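PDB 4P9F: HTH-type transcriptional regulator mcbR from Escherichia coli UMEA 3718-1, which binds the promoter region of McbA and represses its expression, so preventing mucoidy from excess colanic acid, and is important for biofilm formation. Local coordinates for residues R83-L88 and L198-M202; I79-R83 and L152-M156; N129-R133 and Y179-L183. All blocks are in the same frame, centred on the assembly; numbering follows the deposited sequence.

Contact 1. Residues R83-L88 and L198-M202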
# COMPACT_ATOMS: atom_id res chain seq x y z
N ARG A 83 -4.90 3.60 6.70
CA ARG A 83 -4.73 4.89 6.06
C ARG A 83 -4.65 6.02 7.09
O ARG A 83 -4.10 7.08 6.81
CB ARG A 83 -5.86 5.15 5.09
CG ARG A 83 -7.18 5.46 5.75
CD ARG A 83 -8.24 5.56 4.68
NE ARG A 83 -9.54 5.97 5.20
CZ ARG A 83 -10.00 7.22 5.18
NH1 ARG A 83 -9.26 8.20 4.66
NH2 ARG A 83 -11.20 7.47 5.67
N TYR A 84 -5.22 5.79 8.26
CA TYR A 84 -5.09 6.76 9.34
C TYR A 84 -3.62 7.10 9.56
O TYR A 84 -3.24 8.26 9.46
CB TYR A 84 -5.72 6.22 10.62
CG TYR A 84 -5.62 7.15 11.81
CD1 TYR A 84 -6.57 8.15 12.02
CD2 TYR A 84 -4.59 7.02 12.72
CE1 TYR A 84 -6.48 9.00 13.13
CE2 TYR A 84 -4.49 7.85 13.83
CZ TYR A 84 -5.44 8.84 14.03
OH TYR A 84 -5.31 9.66 15.14
N GLU A 85 -2.79 6.08 9.79
CA GLU A 85 -1.37 6.31 10.01
C GLU A 85 -0.68 6.92 8.80
O GLU A 85 0.14 7.82 8.95
CB GLU A 85 -0.64 5.02 10.40
CG GLU A 85 -1.19 4.40 11.66
CD GLU A 85 -1.00 5.28 12.89
OE1 GLU A 85 -0.05 6.09 12.92
OE2 GLU A 85 -1.80 5.15 13.84
N LEU A 86 -1.01 6.43 7.61
CA LEU A 86 -0.31 6.89 6.41
C LEU A 86 -0.64 8.33 6.06
O LEU A 86 0.25 9.10 5.68
CB LEU A 86 -0.65 5.99 5.22
CG LEU A 86 -0.22 4.52 5.40
CD1 LEU A 86 -0.47 3.67 4.14
CD2 LEU A 86 1.24 4.41 5.87
N GLU A 87 -1.91 8.70 6.17
CA GLU A 87 -2.34 10.05 5.80
C GLU A 87 -1.84 11.10 6.81
O GLU A 87 -1.45 12.20 6.43
CB GLU A 87 -3.87 10.09 5.66
CG GLU A 87 -4.38 9.25 4.45
CD GLU A 87 -5.86 9.47 4.13
OE1 GLU A 87 -6.31 10.63 4.09
OE2 GLU A 87 -6.56 8.48 3.92
N LEU A 88 -1.82 10.74 8.09
CA LEU A 88 -1.28 11.62 9.11
C LEU A 88 0.23 11.80 8.92
O LEU A 88 0.78 12.88 9.14
CB LEU A 88 -1.58 11.08 10.51
CG LEU A 88 -3.06 11.14 10.93
CD1 LEU A 88 -3.23 10.75 12.40
CD2 LEU A 88 -3.63 12.51 10.67
N LEU A 198 -6.90 16.83 10.34
CA LEU A 198 -7.07 15.75 9.39
C LEU A 198 -7.72 14.53 10.07
O LEU A 198 -8.57 13.88 9.48
CB LEU A 198 -5.73 15.35 8.77
CG LEU A 198 -5.82 14.28 7.68
CD1 LEU A 198 -6.78 14.71 6.56
CD2 LEU A 198 -4.41 13.96 7.12
N ALA A 199 -7.32 14.24 11.31
CA ALA A 199 -7.97 13.16 12.05
C ALA A 199 -9.46 13.43 12.25
O ALA A 199 -10.29 12.54 12.08
CB ALA A 199 -7.29 12.95 13.41
N GLU A 200 -9.80 14.68 12.57
CA GLU A 200 -11.19 15.09 12.74
C GLU A 200 -11.97 14.92 11.44
O GLU A 200 -13.12 14.46 11.43
CB GLU A 200 -11.27 16.55 13.22
CG GLU A 200 -10.88 16.80 14.70
CD GLU A 200 -12.02 16.60 15.69
OE1 GLU A 200 -13.05 17.30 15.55
OE2 GLU A 200 -11.89 15.78 16.62
N ILE A 201 -11.35 15.30 10.32
CA ILE A 201 -11.97 15.15 9.00
C ILE A 201 -12.29 13.69 8.73
O ILE A 201 -13.40 13.35 8.30
CB ILE A 201 -11.05 15.70 7.88
CG1 ILE A 201 -10.99 17.24 7.97
CG2 ILE A 201 -11.54 15.27 6.48
CD1 ILE A 201 -9.99 17.87 7.06
N MSE A 202 -11.32 12.83 8.99
CA MSE A 202 -11.50 11.42 8.74
C MSE A 202 -12.56 10.83 9.65
O MSE A 202 -13.42 10.09 9.19
CB MSE A 202 -10.17 10.68 8.90
CG MSE A 202 -9.14 11.01 7.78
SE MSE A 202 -7.52 9.88 7.84
CE MSE A 202 -6.66 10.56 9.44
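The Y84 ring meets M202 and A199 at a slant: M202 CE lies 3.5 Å from Y84 CD1, and A199 CB lies off CE1. One face of this ring is covered from its own helix by L88 CD1, 3.3 Å above the plane and displaced toward the rim, while E85 OE2 stands in plane at the edge. The other flat group, the R83 guanidinium, takes E87 OE2 at its edge and M202 SE obliquely beside NH1. These groups join helices 73-95 and 191-210 of the all-helical FCD domain, whose segments run at 144° with axes 10.8 Å apart. M202, present as selenomethionine, acts as a knob in a hole formed by R83, Y84, E87 and L88 and has the largest area buried by the contact. A bend at chi3 (-71°) turns CE toward Y84 and L88; SE itself lies 4.0 Å from E87 OE1.

Behind the knob, R83 NH1 makes a salt bridge to E87 OE2 at 2.8 Å (N-H...O 152°), meeting the carboxylate on its syn side. E87 is gripped further by Y137 and R133 at OE1 and by W153 at OE2, so its buried charge has several partners. With a glutamine in place of E87 the negative charge is gone, and the neighbouring guanidinium groups of R83 and R133 would probably be left without their shared counterion. At the N-terminal end of segment 198-202, L198 CD2 rests 3.5 Å from the backbone oxygen E87 O and 3.9 Å from L88 CD2.

Contact 2. Residues I79-R83 and L152-M156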
# COMPACT_ATOMS: atom_id res chain seq x y z
N ILE A 79 -8.98 -0.88 6.53
CA ILE A 79 -8.50 0.13 5.59
C ILE A 79 -8.36 1.49 6.26
O ILE A 79 -7.38 2.21 6.04
CB ILE A 79 -9.45 0.25 4.38
CG1 ILE A 79 -9.41 -1.04 3.55
CG2 ILE A 79 -9.09 1.48 3.52
CD1 ILE A 79 -10.50 -1.14 2.49
N ASN A 80 -9.34 1.85 7.08
CA ASN A 80 -9.29 3.12 7.81
C ASN A 80 -8.14 3.19 8.81
O ASN A 80 -7.47 4.21 8.91
CB ASN A 80 -10.61 3.38 8.53
CG ASN A 80 -11.70 3.82 7.59
OD1 ASN A 80 -11.42 4.42 6.56
ND2 ASN A 80 -12.95 3.51 7.93
N ARG A 81 -7.90 2.10 9.52
CA ARG A 81 -6.82 2.03 10.49
C ARG A 81 -5.47 2.19 9.79
O ARG A 81 -4.60 2.91 10.28
CB ARG A 81 -6.87 0.73 11.27
CG ARG A 81 -8.10 0.62 12.15
CD ARG A 81 -8.22 -0.75 12.79
NE ARG A 81 -7.22 -0.94 13.82
CZ ARG A 81 -7.24 -1.94 14.70
NH1 ARG A 81 -8.22 -2.83 14.65
NH2 ARG A 81 -6.29 -2.04 15.61
N ILE A 82 -5.31 1.54 8.65
CA ILE A 82 -4.07 1.65 7.89
C ILE A 82 -3.89 3.07 7.36
O ILE A 82 -2.84 3.68 7.55
CB ILE A 82 -4.02 0.65 6.71
CG1 ILE A 82 -4.15 -0.80 7.20
CG2 ILE A 82 -2.70 0.82 5.94
CD1 ILE A 82 -4.40 -1.82 6.09
N ARG A 83 -4.90 3.60 6.70
CA ARG A 83 -4.73 4.89 6.06
C ARG A 83 -4.65 6.02 7.09
O ARG A 83 -4.10 7.08 6.81
CB ARG A 83 -5.86 5.15 5.09
CG ARG A 83 -7.18 5.46 5.75
CD ARG A 83 -8.24 5.56 4.68
NE ARG A 83 -9.54 5.97 5.20
CZ ARG A 83 -10.00 7.22 5.18
NH1 ARG A 83 -9.26 8.20 4.66
NH2 ARG A 83 -11.20 7.47 5.67
N LEU A 152 -5.36 2.60 -1.09
CA LEU A 152 -6.31 2.32 -0.01
C LEU A 152 -7.66 3.01 -0.27
O LEU A 152 -8.71 2.47 0.06
CB LEU A 152 -5.71 2.72 1.33
CG LEU A 152 -4.55 1.81 1.76
CD1 LEU A 152 -3.73 2.42 2.92
CD2 LEU A 152 -5.08 0.42 2.18
N TRP A 153 -7.63 4.19 -0.89
CA TRP A 153 -8.87 4.86 -1.28
C TRP A 153 -9.64 4.05 -2.32
O TRP A 153 -10.88 4.05 -2.33
CB TRP A 153 -8.55 6.24 -1.85
CG TRP A 153 -8.15 7.26 -0.82
CD1 TRP A 153 -8.22 7.14 0.54
CD2 TRP A 153 -7.55 8.54 -1.08
NE1 TRP A 153 -7.74 8.28 1.14
CE2 TRP A 153 -7.31 9.15 0.17
CE3 TRP A 153 -7.19 9.23 -2.26
CZ2 TRP A 153 -6.74 10.43 0.28
CZ3 TRP A 153 -6.62 10.49 -2.15
CH2 TRP A 153 -6.41 11.08 -0.89
N VAL A 154 -8.91 3.42 -3.23
CA VAL A 154 -9.51 2.53 -4.23
C VAL A 154 -10.18 1.34 -3.54
O VAL A 154 -11.28 0.96 -3.90
CB VAL A 154 -8.47 2.02 -5.25
CG1 VAL A 154 -9.09 0.92 -6.14
CG2 VAL A 154 -7.94 3.18 -6.12
N ARG A 155 -9.51 0.77 -2.54
CA ARG A 155 -10.03 -0.39 -1.80
C ARG A 155 -11.30 -0.03 -1.01
O ARG A 155 -12.26 -0.78 -0.99
CB ARG A 155 -8.95 -0.94 -0.85
CG ARG A 155 -7.75 -1.56 -1.55
CD ARG A 155 -8.10 -2.82 -2.30
NE ARG A 155 -8.32 -4.01 -1.47
CZ ARG A 155 -7.31 -4.76 -1.01
NH1 ARG A 155 -6.05 -4.41 -1.26
NH2 ARG A 155 -7.54 -5.86 -0.31
N MSE A 156 -11.31 1.13 -0.35
CA MSE A 156 -12.50 1.50 0.41
C MSE A 156 -13.59 2.09 -0.48
O MSE A 156 -14.75 2.15 -0.07
CB MSE A 156 -12.17 2.47 1.53
CG MSE A 156 -11.76 3.84 1.09
SE MSE A 156 -11.36 4.95 2.66
CE MSE A 156 -13.08 5.16 3.34
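I79 and L152 bury the most surface here, followed by R83 and M156 with equal areas. The CG2 methyl of I79 sits 3.6 Å from the backbone oxygen L152 O and also touches M156 CB, while its CD1 reaches R155 CB at 3.7 Å. I79 is therefore set against the first, fourth and fifth residues of segment 152-156, one turn of its helix. L152 meets the end of segment 79-83 through its CD1 branch: CD1 lies 3.6 Å from I82 CG2 and also faces R83 CB, the I82 and L152 side chains crossing at about a right angle.

M156, a selenomethionine, brings SE over one face of the R83 guanidinium, offset toward the rim, with SE 3.3 Å from NE. Its first torsion (chi1 69°) places CG between the backbone N and the carbonyl carbon, from where the chain reaches across R83. N80 fixes the guanidinium's rotation side-on, since N80 OD1 accepts from R83 NE at 2.8 Å (N-H...O 163°), in the carbonyl plane, and from R83 NH2 at 3.2 Å, above that plane. Beyond it, W153 turns its NE1 edge toward R83 NH1, although that indole N-H is hydrogen-bonded to E87.

The second subunit borders this interface: its I144 packs on I79 and R155, and its E147 makes a salt bridge with R155. With segment axes 10.2 Å apart and directions at 164°, this is an almost antiparallel helix pair within the FCD helical bundle, placed beside the dimer interface.

Contact 3. Residues N129-R133 and Y179-L183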
# COMPACT_ATOMS: atom_id res chain seq x y z
N ASN A 129 -12.66 16.60 -2.38
CA ASN A 129 -12.03 16.19 -1.11
C ASN A 129 -10.76 15.37 -1.36
O ASN A 129 -9.71 15.62 -0.76
CB ASN A 129 -13.03 15.40 -0.25
CG ASN A 129 -12.34 14.55 0.82
OD1 ASN A 129 -12.27 13.34 0.70
ND2 ASN A 129 -11.83 15.19 1.86
N ARG A 130 -10.87 14.44 -2.29
CA ARG A 130 -9.76 13.62 -2.76
C ARG A 130 -8.61 14.46 -3.32
O ARG A 130 -7.46 14.31 -2.91
CB ARG A 130 -10.29 12.64 -3.83
CG ARG A 130 -9.36 11.53 -4.26
CD ARG A 130 -9.98 10.80 -5.46
NE ARG A 130 -10.05 11.69 -6.63
CZ ARG A 130 -9.05 11.88 -7.49
NH1 ARG A 130 -7.88 11.29 -7.31
NH2 ARG A 130 -9.22 12.70 -8.52
N LEU A 131 -8.95 15.36 -4.23
CA LEU A 131 -7.97 16.21 -4.90
C LEU A 131 -7.27 17.13 -3.90
O LEU A 131 -6.07 17.38 -3.99
CB LEU A 131 -8.65 17.04 -5.98
CG LEU A 131 -9.01 16.32 -7.28
CD1 LEU A 131 -9.67 17.29 -8.25
CD2 LEU A 131 -7.80 15.65 -7.91
N PHE A 132 -8.04 17.63 -2.95
CA PHE A 132 -7.52 18.50 -1.91
C PHE A 132 -6.49 17.76 -1.05
O PHE A 132 -5.36 18.23 -0.87
CB PHE A 132 -8.69 19.02 -1.05
CG PHE A 132 -8.27 19.88 0.12
CD1 PHE A 132 -7.96 21.23 -0.06
CD2 PHE A 132 -8.22 19.35 1.40
CE1 PHE A 132 -7.59 22.03 1.02
CE2 PHE A 132 -7.85 20.15 2.50
CZ PHE A 132 -7.53 21.49 2.30
N ARG A 133 -6.86 16.60 -0.53
CA ARG A 133 -5.94 15.89 0.35
C ARG A 133 -4.71 15.39 -0.43
O ARG A 133 -3.59 15.44 0.07
CB ARG A 133 -6.62 14.71 1.05
CG ARG A 133 -7.40 15.10 2.33
CD ARG A 133 -7.84 13.83 3.07
NE ARG A 133 -9.28 13.69 3.21
CZ ARG A 133 -9.85 12.62 3.75
NH1 ARG A 133 -9.09 11.63 4.19
NH2 ARG A 133 -11.17 12.55 3.86
N TYR A 179 -12.00 21.52 7.08
CA TYR A 179 -11.09 21.71 5.95
C TYR A 179 -10.45 23.10 6.02
O TYR A 179 -9.24 23.24 5.79
CB TYR A 179 -11.83 21.52 4.62
CG TYR A 179 -12.19 20.08 4.31
CD1 TYR A 179 -13.31 19.49 4.88
CD2 TYR A 179 -11.41 19.30 3.46
CE1 TYR A 179 -13.65 18.18 4.62
CE2 TYR A 179 -11.76 17.97 3.18
CZ TYR A 179 -12.88 17.43 3.78
OH TYR A 179 -13.25 16.12 3.53
N HIS A 180 -11.25 24.11 6.35
CA HIS A 180 -10.73 25.45 6.59
C HIS A 180 -9.68 25.44 7.70
O HIS A 180 -8.61 26.04 7.56
CB HIS A 180 -11.86 26.41 7.00
CG HIS A 180 -12.79 26.77 5.88
ND1 HIS A 180 -12.40 27.54 4.81
CD2 HIS A 180 -14.09 26.46 5.66
CE1 HIS A 180 -13.42 27.70 3.98
NE2 HIS A 180 -14.46 27.06 4.48
N LEU A 181 -9.98 24.72 8.78
CA LEU A 181 -9.09 24.64 9.92
C LEU A 181 -7.78 23.92 9.54
O LEU A 181 -6.71 24.32 9.97
CB LEU A 181 -9.79 23.94 11.09
CG LEU A 181 -10.92 24.75 11.73
CD1 LEU A 181 -11.61 23.95 12.84
CD2 LEU A 181 -10.37 26.06 12.30
N LEU A 182 -7.89 22.88 8.73
CA LEU A 182 -6.70 22.17 8.26
C LEU A 182 -5.81 23.09 7.41
O LEU A 182 -4.59 23.11 7.56
CB LEU A 182 -7.09 20.93 7.46
CG LEU A 182 -5.93 20.19 6.83
CD1 LEU A 182 -4.97 19.73 7.93
CD2 LEU A 182 -6.42 19.00 6.00
N LEU A 183 -6.43 23.85 6.52
CA LEU A 183 -5.66 24.75 5.67
C LEU A 183 -4.97 25.84 6.51
O LEU A 183 -3.82 26.17 6.26
CB LEU A 183 -6.56 25.36 4.58
CG LEU A 183 -5.81 26.22 3.56
CD1 LEU A 183 -4.64 25.43 3.01
CD2 LEU A 183 -6.74 26.68 2.44
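N129 opens the contact with its side chain end beside the phenol end of Y179. The amide is probably turned over in the model and modelled too close, so its polar geometry is doubtful; the Y179 hydroxyl is hydrogen-bonded to N205 of helix 191-210. Both segments belong to the FCD helical bundle, N129-R133 on helix 122-138 and Y179-L183 on helix 177-187. Their directions differ by just 12°, making them nearly parallel, but the axes are 12.8 Å apart. Even the nearest pair of CA atoms, those of N129 and Y179, is separated by 9.0 Å, so long side chains, not the backbones, bridge the interval.

F132, farther along, supplies the main bridge. Its CG stands opposite the backbone N (chi1 177°), carrying the ring out toward helix 177-187. There the edge of Y179 is directed at the face of F132 in an offset edge-to-face pair, with ring centroids 5.8 Å apart and planes at 60°. The closest carbons are F132 CE2 and Y179 CD2, at 3.8 Å. L182 closes on the same phenylalanine from its edge, near the ring plane, with L182 CD2 4.0 Å from F132 CE2. L110 of helix 100-119 touches both aromatic residues, extending this apolar layer to a third helix.

R133 completes the segment. Its backbone N bonds to N129 O, continuing the helix, while a bend at chi3 directs its side chain past Y179. The guanidinium's strongest partner is E87, a salt bridge through NH1; toward helix 177-187 its edge faces the tyrosine oxygen, R133 NH2 lying 4.1 Å from Y179 OH.

After the N-terminal helix-turn-helix region, the chain enters helix 73-95, the first to take part in these contacts; it supplies one side of two of them, which share R83. Contact 2 closes the first loop, joining 79-83 to 152-156 across 68 intervening residues. Contact 1 closes a longer one, from 83-88 to 198-202, and its ends alternate with those of contact 2, so the two cross. Contact 3 starts at 129-133, inside the loop of contact 2, and ends at 179-183, beyond it; it therefore crosses contact 2 but nests within contact 1. Together they tie five helices into one FCD bundle. E87 links all three: OE2 lies 3.0 Å from W153 NE1, and OE1 3.0 Å from R133 NH1.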